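Local atomic coordinates of glycoside hydrolase family 88 protein (Bacteroides vulgatus, PDB entry 4Q88), a protein that is of unknown function but is probably a hydrolase of glycoside hydrolase family 88. Residues I237-A248 with G281-L291; R259-P270 with A328-A336. One frame throughout, in Å; residues are numbered along the deposited sequence. Where two conformers were deposited one is given.

Contact 1. Residues I237-A248 with G281-L291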
loop_
_atom_site.group_PDB
_atom_site.type_symbol
_atom_site.label_atom_id
_atom_site.label_comp_id
_atom_site.label_asym_id
_atom_site.label_seq_id
_atom_site.Cartn_x
_atom_site.Cartn_y
_atom_site.Cartn_z
ATOM N N ILE A 237 11.275 2.613 -12.316
ATOM C CA ILE A 237 11.648 3.995 -12.013
ATOM C C ILE A 237 10.892 4.999 -12.893
ATOM O O ILE A 237 10.371 6.014 -12.403
ATOM C CB ILE A 237 13.181 4.216 -12.127
ATOM C CG1 ILE A 237 13.839 3.471 -11.002
ATOM C CG2 ILE A 237 13.527 5.694 -12.049
ATOM C CD1 ILE A 237 15.353 3.347 -11.136
ATOM N N THR A 238 10.791 4.710 -14.182
ATOM C CA THR A 238 10.107 5.591 -15.090
ATOM C C THR A 238 8.619 5.681 -14.737
ATOM O O THR A 238 8.084 6.790 -14.711
ATOM C CB THR A 238 10.240 5.106 -16.531
ATOM O OG1 THR A 238 11.595 5.279 -16.933
ATOM C CG2 THR A 238 9.368 5.905 -17.432
ATOM N N ARG A 239 8.028 4.554 -14.375
ATOM C CA ARG A 239 6.622 4.559 -13.993
ATOM C C ARG A 239 6.451 5.371 -12.709
ATOM O O ARG A 239 5.526 6.202 -12.617
ATOM C CB ARG A 239 6.065 3.155 -13.865
ATOM C CG ARG A 239 4.621 3.084 -13.400
ATOM C CD ARG A 239 3.643 3.737 -14.341
ATOM N NE ARG A 239 3.887 3.384 -15.734
ATOM C CZ ARG A 239 3.562 2.233 -16.308
ATOM N NH1 ARG A 239 2.865 1.324 -15.658
ATOM N NH2 ARG A 239 3.847 2.040 -17.585
ATOM N N PHE A 240 7.309 5.128 -11.721
ATOM C CA PHE A 240 7.241 5.883 -10.463
ATOM C C PHE A 240 7.384 7.393 -10.662
ATOM O O PHE A 240 6.634 8.186 -10.084
ATOM C CB PHE A 240 8.327 5.346 -9.530
ATOM C CG PHE A 240 8.383 6.031 -8.212
ATOM C CD1 PHE A 240 7.430 5.770 -7.229
ATOM C CD2 PHE A 240 9.454 6.832 -7.905
ATOM C CE1 PHE A 240 7.513 6.350 -5.964
ATOM C CE2 PHE A 240 9.529 7.438 -6.641
ATOM C CZ PHE A 240 8.553 7.199 -5.686
ATOM N N GLN A 241 8.368 7.802 -11.451
ATOM C CA GLN A 241 8.591 9.214 -11.698
ATOM C C GLN A 241 7.432 9.871 -12.451
ATOM O O GLN A 241 7.068 11.020 -12.163
ATOM C CB GLN A 241 9.893 9.423 -12.440
ATOM C CG GLN A 241 11.090 9.104 -11.558
ATOM C CD GLN A 241 12.392 9.102 -12.349
ATOM O OE1 GLN A 241 12.416 8.775 -13.587
ATOM N NE2 GLN A 241 13.489 9.391 -11.656
ATOM N N THR A 242 6.884 9.159 -13.435
ATOM C CA THR A 242 5.716 9.692 -14.172
ATOM C C THR A 242 4.491 9.808 -13.314
ATOM O O THR A 242 3.763 10.809 -13.377
ATOM C CB THR A 242 5.422 8.773 -15.336
ATOM O OG1 THR A 242 6.578 8.675 -16.179
ATOM C CG2 THR A 242 4.255 9.278 -16.140
HETATM N N MSE A 243 4.219 8.790 -12.478
HETATM C CA MSE A 243 3.106 8.892 -11.569
HETATM C C MSE A 243 3.293 10.020 -10.596
HETATM O O MSE A 243 2.356 10.742 -10.269
HETATM C CB MSE A 243 2.897 7.599 -10.736
HETATM C CG MSE A 243 2.541 6.392 -11.575
HETATM SE SE MSE A 243 2.010 4.940 -10.352
HETATM C CE MSE A 243 0.316 5.700 -9.680
ATOM N N ALA A 244 4.522 10.232 -10.135
ATOM C CA ALA A 244 4.780 11.320 -9.191
ATOM C C ALA A 244 4.346 12.673 -9.769
ATOM O O ALA A 244 3.703 13.499 -9.078
ATOM C CB ALA A 244 6.278 11.384 -8.809
ATOM N N LYS A 245 4.687 12.886 -11.015
ATOM C CA LYS A 245 4.352 14.118 -11.671
ATOM C C LYS A 245 2.779 14.240 -11.824
ATOM O O LYS A 245 2.193 15.338 -11.573
ATOM C CB LYS A 245 5.020 14.184 -13.015
ATOM C CG LYS A 245 4.862 15.532 -13.671
ATOM C CD LYS A 245 5.802 15.718 -14.848
ATOM C CE LYS A 245 5.680 17.144 -15.375
ATOM N NZ LYS A 245 6.413 17.295 -16.667
ATOM N N SER A 246 2.129 13.167 -12.276
ATOM C CA SER A 246 0.667 13.212 -12.460
ATOM C C SER A 246 -0.087 13.390 -11.143
ATOM O O SER A 246 -1.142 14.122 -11.043
ATOM C CB SER A 246 0.230 11.967 -13.186
ATOM O OG SER A 246 0.872 11.911 -14.441
ATOM N N ILE A 247 0.404 12.702 -10.131
ATOM C CA ILE A 247 -0.202 12.810 -8.795
ATOM C C ILE A 247 0.005 14.247 -8.266
ATOM O O ILE A 247 -0.916 14.878 -7.728
ATOM C CB ILE A 247 0.350 11.753 -7.844
ATOM C CG1 ILE A 247 -0.042 10.343 -8.292
ATOM C CG2 ILE A 247 -0.067 12.061 -6.427
ATOM C CD1 ILE A 247 0.820 9.262 -7.648
ATOM N N ALA A 248 1.230 14.758 -8.345
ATOM C CA ALA A 248 1.476 16.105 -7.854
ATOM C C ALA A 248 0.513 17.167 -8.442
ATOM O O ALA A 248 -0.038 18.043 -7.722
ATOM C CB ALA A 248 2.927 16.495 -8.077
ATOM N N GLY A 281 5.040 7.777 -0.715
ATOM C CA GLY A 281 5.758 7.583 -1.963
ATOM C C GLY A 281 6.626 8.789 -2.329
ATOM O O GLY A 281 7.793 8.617 -2.761
ATOM N N PHE A 282 6.111 9.995 -2.108
ATOM C CA PHE A 282 6.864 11.200 -2.460
ATOM C C PHE A 282 8.087 11.337 -1.522
ATOM O O PHE A 282 9.185 11.591 -1.955
ATOM C CB PHE A 282 5.985 12.439 -2.315
ATOM C CG PHE A 282 5.009 12.647 -3.464
ATOM C CD1 PHE A 282 5.480 12.907 -4.711
ATOM C CD2 PHE A 282 3.658 12.671 -3.255
ATOM C CE1 PHE A 282 4.633 13.157 -5.773
ATOM C CE2 PHE A 282 2.802 12.957 -4.311
ATOM C CZ PHE A 282 3.290 13.163 -5.567
ATOM N N LEU A 283 7.860 11.130 -0.231
ATOM C CA LEU A 283 8.974 11.235 0.746
ATOM C C LEU A 283 10.050 10.181 0.414
ATOM O O LEU A 283 11.247 10.504 0.398
ATOM C CB LEU A 283 8.439 11.078 2.154
ATOM C CG LEU A 283 7.628 12.241 2.706
ATOM C CD1 LEU A 283 6.882 11.739 3.936
ATOM C CD2 LEU A 283 8.516 13.464 3.003
ATOM N N TRP A 284 9.646 8.929 0.174
ATOM C CA TRP A 284 10.597 7.849 -0.178
ATOM C C TRP A 284 11.406 8.228 -1.441
ATOM O O TRP A 284 12.662 8.121 -1.489
ATOM C CB TRP A 284 9.888 6.481 -0.359
ATOM C CG TRP A 284 10.887 5.439 -0.618
ATOM C CD1 TRP A 284 11.598 4.752 0.316
ATOM C CD2 TRP A 284 11.393 5.039 -1.891
ATOM N NE1 TRP A 284 12.485 3.904 -0.295
ATOM C CE2 TRP A 284 12.431 4.117 -1.647
ATOM C CE3 TRP A 284 11.132 5.441 -3.216
ATOM C CZ2 TRP A 284 13.161 3.531 -2.677
ATOM C CZ3 TRP A 284 11.864 4.824 -4.249
ATOM C CH2 TRP A 284 12.863 3.914 -3.959
ATOM N N GLY A 285 10.676 8.686 -2.458
ATOM C CA GLY A 285 11.294 9.116 -3.719
ATOM C C GLY A 285 12.315 10.237 -3.561
ATOM O O GLY A 285 13.373 10.190 -4.159
ATOM N N ILE A 286 12.025 11.209 -2.727
ATOM C CA ILE A 286 12.945 12.319 -2.496
ATOM C C ILE A 286 14.135 11.779 -1.689
ATOM O O ILE A 286 15.298 12.021 -2.041
ATOM C CB ILE A 286 12.232 13.460 -1.733
ATOM C CG1 ILE A 286 11.146 14.138 -2.605
ATOM C CG2 ILE A 286 13.255 14.493 -1.242
ATOM C CD1 ILE A 286 10.286 15.107 -1.788
ATOM N N ASN A 287 13.839 11.000 -0.638
ATOM C CA ASN A 287 14.894 10.449 0.236
ATOM C C ASN A 287 15.847 9.526 -0.500
ATOM O O ASN A 287 17.023 9.364 -0.087
ATOM C CB ASN A 287 14.251 9.679 1.386
ATOM C CG ASN A 287 13.610 10.588 2.394
ATOM O OD1 ASN A 287 13.871 11.786 2.405
ATOM N ND2 ASN A 287 12.730 10.037 3.218
ATOM N N ASN A 288 15.374 8.905 -1.565
ATOM C CA ASN A 288 16.151 7.921 -2.285
ATOM C C ASN A 288 16.650 8.379 -3.640
ATOM O O ASN A 288 17.118 7.543 -4.464
ATOM C CB ASN A 288 15.437 6.596 -2.320
ATOM C CG ASN A 288 15.414 5.919 -0.951
ATOM O OD1 ASN A 288 16.328 5.150 -0.592
ATOM N ND2 ASN A 288 14.421 6.245 -0.142
ATOM N N GLY A 289 16.557 9.680 -3.887
ATOM C CA GLY A 289 17.175 10.291 -5.056
ATOM C C GLY A 289 16.536 10.095 -6.428
ATOM O O GLY A 289 17.176 10.356 -7.449
ATOM N N LEU A 290 15.255 9.717 -6.450
ATOM C CA LEU A 290 14.512 9.460 -7.673
ATOM C C LEU A 290 13.532 10.573 -8.021
ATOM O O LEU A 290 13.065 10.661 -9.173
ATOM C CB LEU A 290 13.765 8.116 -7.530
ATOM C CG LEU A 290 14.635 6.871 -7.494
ATOM C CD1 LEU A 290 13.682 5.685 -7.505
ATOM C CD2 LEU A 290 15.596 6.782 -8.687
ATOM N N LEU A 291 13.271 11.467 -7.052
ATOM C CA LEU A 291 12.455 12.641 -7.261
ATOM C C LEU A 291 13.170 13.883 -6.793
ATOM O O LEU A 291 13.761 13.900 -5.683
ATOM C CB LEU A 291 11.150 12.508 -6.471
ATOM C CG LEU A 291 10.287 11.310 -6.736
ATOM C CD1 LEU A 291 9.096 11.349 -5.795
ATOM C CD2 LEU A 291 9.815 11.301 -8.195
#

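Contact 2. Residues R259-P270 with A328-A336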
loop_
_atom_site.group_PDB
_atom_site.type_symbol
_atom_site.label_atom_id
_atom_site.label_comp_id
_atom_site.label_asym_id
_atom_site.label_seq_id
_atom_site.Cartn_x
_atom_site.Cartn_y
_atom_site.Cartn_z
ATOM N N ARG A 259 -11.118 11.710 -3.571
ATOM C CA ARG A 259 -11.318 10.331 -3.928
ATOM C C ARG A 259 -11.363 10.073 -5.453
ATOM O O ARG A 259 -10.895 9.029 -5.897
ATOM C CB ARG A 259 -12.596 9.834 -3.267
ATOM C CG ARG A 259 -12.464 9.630 -1.748
ATOM C CD ARG A 259 -13.866 9.536 -1.153
ATOM N NE ARG A 259 -14.415 10.857 -0.955
ATOM C CZ ARG A 259 -15.686 11.103 -0.677
ATOM N NH1 ARG A 259 -16.531 10.074 -0.430
ATOM N NH2 ARG A 259 -16.092 12.376 -0.546
ATOM N N SER A 260 -11.963 10.992 -6.227
ATOM C CA SER A 260 -11.824 11.013 -7.670
ATOM C C SER A 260 -10.804 12.083 -7.979
ATOM O O SER A 260 -11.058 13.288 -7.773
ATOM C CB SER A 260 -13.179 11.295 -8.381
ATOM O OG SER A 260 -13.027 11.130 -9.766
ATOM N N LEU A 261 -9.599 11.658 -8.362
ATOM C CA LEU A 261 -8.434 12.521 -8.330
ATOM C C LEU A 261 -8.574 13.793 -9.170
ATOM O O LEU A 261 -8.143 14.860 -8.720
ATOM C CB LEU A 261 -7.173 11.746 -8.766
ATOM C CG LEU A 261 -6.624 10.755 -7.773
ATOM C CD1 LEU A 261 -5.605 9.814 -8.438
ATOM C CD2 LEU A 261 -6.027 11.439 -6.560
ATOM N N ILE A 262 -9.190 13.669 -10.347
ATOM C CA ILE A 262 -9.350 14.832 -11.197
ATOM C C ILE A 262 -10.812 15.330 -11.326
ATOM O O ILE A 262 -11.075 16.222 -12.088
ATOM C CB ILE A 262 -8.620 14.671 -12.528
ATOM C CG1 ILE A 262 -9.184 13.512 -13.329
ATOM C CG2 ILE A 262 -7.115 14.412 -12.294
ATOM C CD1 ILE A 262 -8.675 13.510 -14.759
ATOM N N ASP A 263 -11.713 14.839 -10.460
ATOM C CA ASP A 263 -13.066 15.425 -10.269
ATOM C C ASP A 263 -13.333 15.609 -8.766
ATOM O O ASP A 263 -14.060 14.821 -8.134
ATOM C CB ASP A 263 -14.112 14.585 -10.913
ATOM C CG ASP A 263 -15.442 15.327 -11.057
ATOM O OD1 ASP A 263 -15.628 16.350 -10.375
ATOM O OD2 ASP A 263 -16.294 14.925 -11.874
ATOM N N PRO A 264 -12.750 16.643 -8.186
ATOM C CA PRO A 264 -12.975 16.853 -6.762
ATOM C C PRO A 264 -14.446 17.067 -6.408
ATOM O O PRO A 264 -14.855 16.634 -5.329
ATOM C CB PRO A 264 -12.148 18.112 -6.427
ATOM C CG PRO A 264 -11.508 18.548 -7.667
ATOM C CD PRO A 264 -11.728 17.551 -8.743
ATOM N N GLU A 265 -15.241 17.636 -7.315
ATOM C CA GLU A 265 -16.664 17.940 -7.043
ATOM C C GLU A 265 -17.539 16.674 -6.931
ATOM O O GLU A 265 -18.534 16.643 -6.201
ATOM C CB GLU A 265 -17.200 18.777 -8.185
ATOM C CG GLU A 265 -16.769 20.232 -8.232
ATOM C CD GLU A 265 -15.284 20.491 -8.480
ATOM O OE1 GLU A 265 -14.627 19.786 -9.274
ATOM O OE2 GLU A 265 -14.782 21.420 -7.811
ATOM N N GLN A 266 -17.159 15.618 -7.644
ATOM C CA GLN A 266 -17.886 14.368 -7.599
ATOM C C GLN A 266 -17.860 13.730 -6.202
ATOM O O GLN A 266 -18.860 13.242 -5.741
ATOM C CB GLN A 266 -17.341 13.371 -8.598
ATOM C CG GLN A 266 -17.846 11.990 -8.284
ATOM C CD GLN A 266 -17.580 11.035 -9.354
ATOM O OE1 GLN A 266 -18.087 11.180 -10.456
ATOM N NE2 GLN A 266 -16.756 10.043 -9.053
ATOM N N ALA A 267 -16.706 13.707 -5.556
ATOM C CA ALA A 267 -16.549 13.036 -4.263
ATOM C C ALA A 267 -15.678 13.973 -3.420
ATOM O O ALA A 267 -14.442 13.812 -3.336
ATOM C CB ALA A 267 -15.903 11.661 -4.492
ATOM N N PRO A 268 -16.311 15.020 -2.827
ATOM C CA PRO A 268 -15.560 16.160 -2.350
ATOM C C PRO A 268 -14.877 15.966 -0.994
ATOM O O PRO A 268 -15.243 15.097 -0.216
ATOM C CB PRO A 268 -16.625 17.276 -2.260
ATOM C CG PRO A 268 -17.888 16.541 -1.982
ATOM C CD PRO A 268 -17.771 15.243 -2.740
ATOM N N GLY A 269 -13.905 16.814 -0.738
ATOM C CA GLY A 269 -13.383 17.040 0.615
ATOM C C GLY A 269 -12.239 16.113 0.931
ATOM O O GLY A 269 -11.861 15.259 0.126
ATOM N N PRO A 270 -11.699 16.265 2.113
ATOM C CA PRO A 270 -10.568 15.442 2.542
ATOM C C PRO A 270 -10.802 13.948 2.460
ATOM O O PRO A 270 -11.914 13.444 2.760
ATOM C CB PRO A 270 -10.394 15.801 4.006
ATOM C CG PRO A 270 -11.263 16.939 4.307
ATOM C CD PRO A 270 -12.162 17.217 3.154
ATOM N N ALA A 328 -20.362 4.773 -4.194
ATOM C CA ALA A 328 -20.106 6.210 -4.249
ATOM C C ALA A 328 -21.397 6.996 -4.117
ATOM O O ALA A 328 -22.398 6.672 -4.775
ATOM C CB ALA A 328 -19.437 6.568 -5.566
ATOM N N ILE A 329 -21.406 7.994 -3.228
ATOM C CA ILE A 329 -22.538 8.952 -3.151
ATOM C C ILE A 329 -22.037 10.350 -3.579
ATOM O O ILE A 329 -21.395 11.029 -2.796
ATOM C CB ILE A 329 -23.173 9.006 -1.762
ATOM C CG1 ILE A 329 -23.763 7.626 -1.410
ATOM C CG2 ILE A 329 -24.302 10.028 -1.755
ATOM C CD1 ILE A 329 -23.839 7.394 0.070
ATOM N N PRO A 330 -22.321 10.743 -4.819
ATOM C CA PRO A 330 -21.845 11.991 -5.361
ATOM C C PRO A 330 -22.263 13.164 -4.471
ATOM O O PRO A 330 -23.377 13.217 -3.982
ATOM C CB PRO A 330 -22.493 12.037 -6.724
ATOM C CG PRO A 330 -22.616 10.591 -7.104
ATOM C CD PRO A 330 -23.088 9.991 -5.827
ATOM N N GLY A 331 -21.299 14.028 -4.201
ATOM C CA GLY A 331 -21.478 15.191 -3.366
ATOM C C GLY A 331 -21.297 14.981 -1.878
ATOM O O GLY A 331 -21.291 15.970 -1.098
ATOM N N GLN A 332 -21.172 13.727 -1.434
ATOM C CA GLN A 332 -21.147 13.454 -0.030
ATOM C C GLN A 332 -19.691 13.392 0.462
ATOM O O GLN A 332 -18.847 12.757 -0.170
ATOM C CB GLN A 332 -21.848 12.116 0.320
ATOM C CG GLN A 332 -22.004 11.950 1.806
ATOM C CD GLN A 332 -22.728 10.665 2.152
ATOM O OE1 GLN A 332 -23.908 10.685 2.515
ATOM N NE2 GLN A 332 -22.064 9.563 1.944
ATOM N N VAL A 333 -19.426 14.075 1.550
ATOM C CA VAL A 333 -18.044 14.094 2.170
ATOM C C VAL A 333 -17.725 12.841 2.977
ATOM O O VAL A 333 -18.628 12.106 3.352
ATOM C CB VAL A 333 -17.789 15.343 3.049
ATOM C CG1 VAL A 333 -17.897 16.625 2.194
ATOM C CG2 VAL A 333 -18.610 15.359 4.330
ATOM N N VAL A 334 -16.422 12.576 3.213
ATOM C CA VAL A 334 -16.004 11.529 4.126
ATOM C C VAL A 334 -16.208 11.992 5.579
ATOM O O VAL A 334 -15.940 13.127 5.926
ATOM C CB VAL A 334 -14.527 11.118 3.875
ATOM C CG1 VAL A 334 -14.134 9.929 4.752
ATOM C CG2 VAL A 334 -14.366 10.747 2.420
ATOM N N ASP A 335 -16.722 11.108 6.429
ATOM C CA ASP A 335 -16.859 11.397 7.856
ATOM C C ASP A 335 -15.489 11.606 8.496
ATOM O O ASP A 335 -14.603 10.771 8.353
ATOM C CB ASP A 335 -17.612 10.191 8.481
ATOM C CG ASP A 335 -17.942 10.363 9.948
ATOM O OD1 ASP A 335 -17.315 11.155 10.687
ATOM O OD2 ASP A 335 -18.854 9.628 10.368
ATOM N N ALA A 336 -15.304 12.710 9.210
ATOM C CA ALA A 336 -14.077 12.963 9.980
ATOM C C ALA A 336 -13.679 11.798 10.869
ATOM O O ALA A 336 -12.490 11.532 11.088
ATOM C CB ALA A 336 -14.256 14.206 10.852
HETATM O O HOH W 1 -19.085 9.754 1.500
HETATM O O HOH W 2 -19.482 8.691 -1.157
HETATM O O HOH W 3 -14.354 14.302 2.338
#

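Contact 1. Residues I237-A248 with G281-L291
F240 carries the contact from helix 233-249. Its ring enters edge-on between G281 and G285, with CZ 3.3 Å from G281 O and CE2 3.8 Å from G285 CA. The edge of W284 is turned toward the face of F240 in an offset edge-to-face pair, planes at 78°. F240 reaches this place because CG is anti to the backbone N (chi1 180°). The side chains of L291 and F240 cross at about a right angle, with L291 CG 3.9 Å from F240 CE2. L291 CD2 lies 3.6 Å from A244 CB. Farther along the helix, the edge of F282 meets A244 O, and I247 CG2 sits 3.6 Å from F282 CZ. At the other end I237 CG2 meets L290 CD2 at 4.1 Å. Beside it, Q241 NE2 gives a hydrogen bond of 2.8 Å to L290 O, in the carbonyl plane and on a lone pair. A Schellman motif at G289 brings L290 and L291 round to the first helix. F216 of helix 209-225 stacks on F240 and meets F282 edge-to-face. The axes of 237-248 and 281-287 come within 11.2 Å, their directions 127° apart. F240 and its aliphatic neighbours thus join two helices of the mainly helical (alpha/alpha)6 barrel expected for family 88.

Contact 2. Residues R259-P270 with A328-A336
The guanidinium of R259 lies flat between V334 and A267. V334 CG2 sits over the centre of one face, 3.4 Å from R259 CZ. A267 CB covers the opposite face, offset toward the rim. At the edge, R259 NH2 donates to Q332 O at 2.8 Å. This bond is nearly straight (171°) and uses a lone pair in the carbonyl plane. The same NH2 gives a more bent bond to P268 O (140°), so one nitrogen ties both loops. The chain of R259 bends at chi3 (-82°), which turns the flat group across V334. An alanine in place of R259 would take away both NH2 bonds and is likely to leave Q332 O without this donor and V334 without its flat neighbour. Water 1 links R259 NH1 to Q332 NE2 and V333 O. Water 3 joins P268 O and P270 O to V334 N. Farther out, G331 N donates to Q266 O at 3.0 Å from above the carbonyl plane, and P330 CA makes a CH...O contact with the same oxygen. G331 is in the type II turn from I329 to Q332. The P268 ring packs on this turn, with CG 3.6 Å from G331 O. Q266 OE1 accepts from I201 N. The contact lies at the surface, joining the loop between helices 233-249 and 272-287 to the loop between helices 293-311 and 341-358.

In the fold
The two contacts have centres 25 Å apart and do not touch, though their nearest atoms come within about 6 Å. Their segments alternate along the chain: 237-248, 259-270, 281-291, then 328-336. Helices 233-249 and 272-287 pack together in contact 1, and the loop that connects them supplies 259-270 to contact 2. The other loop of contact 2 follows helix 293-311, whose side chains also touch those of contact 1, and leads to helix 341-358. Contact 1 is thus a buried helix pairing, whereas contact 2 joins two interhelical loops at the surface. Both bring together parts of the chain that are well separated in sequence, within the same family domain.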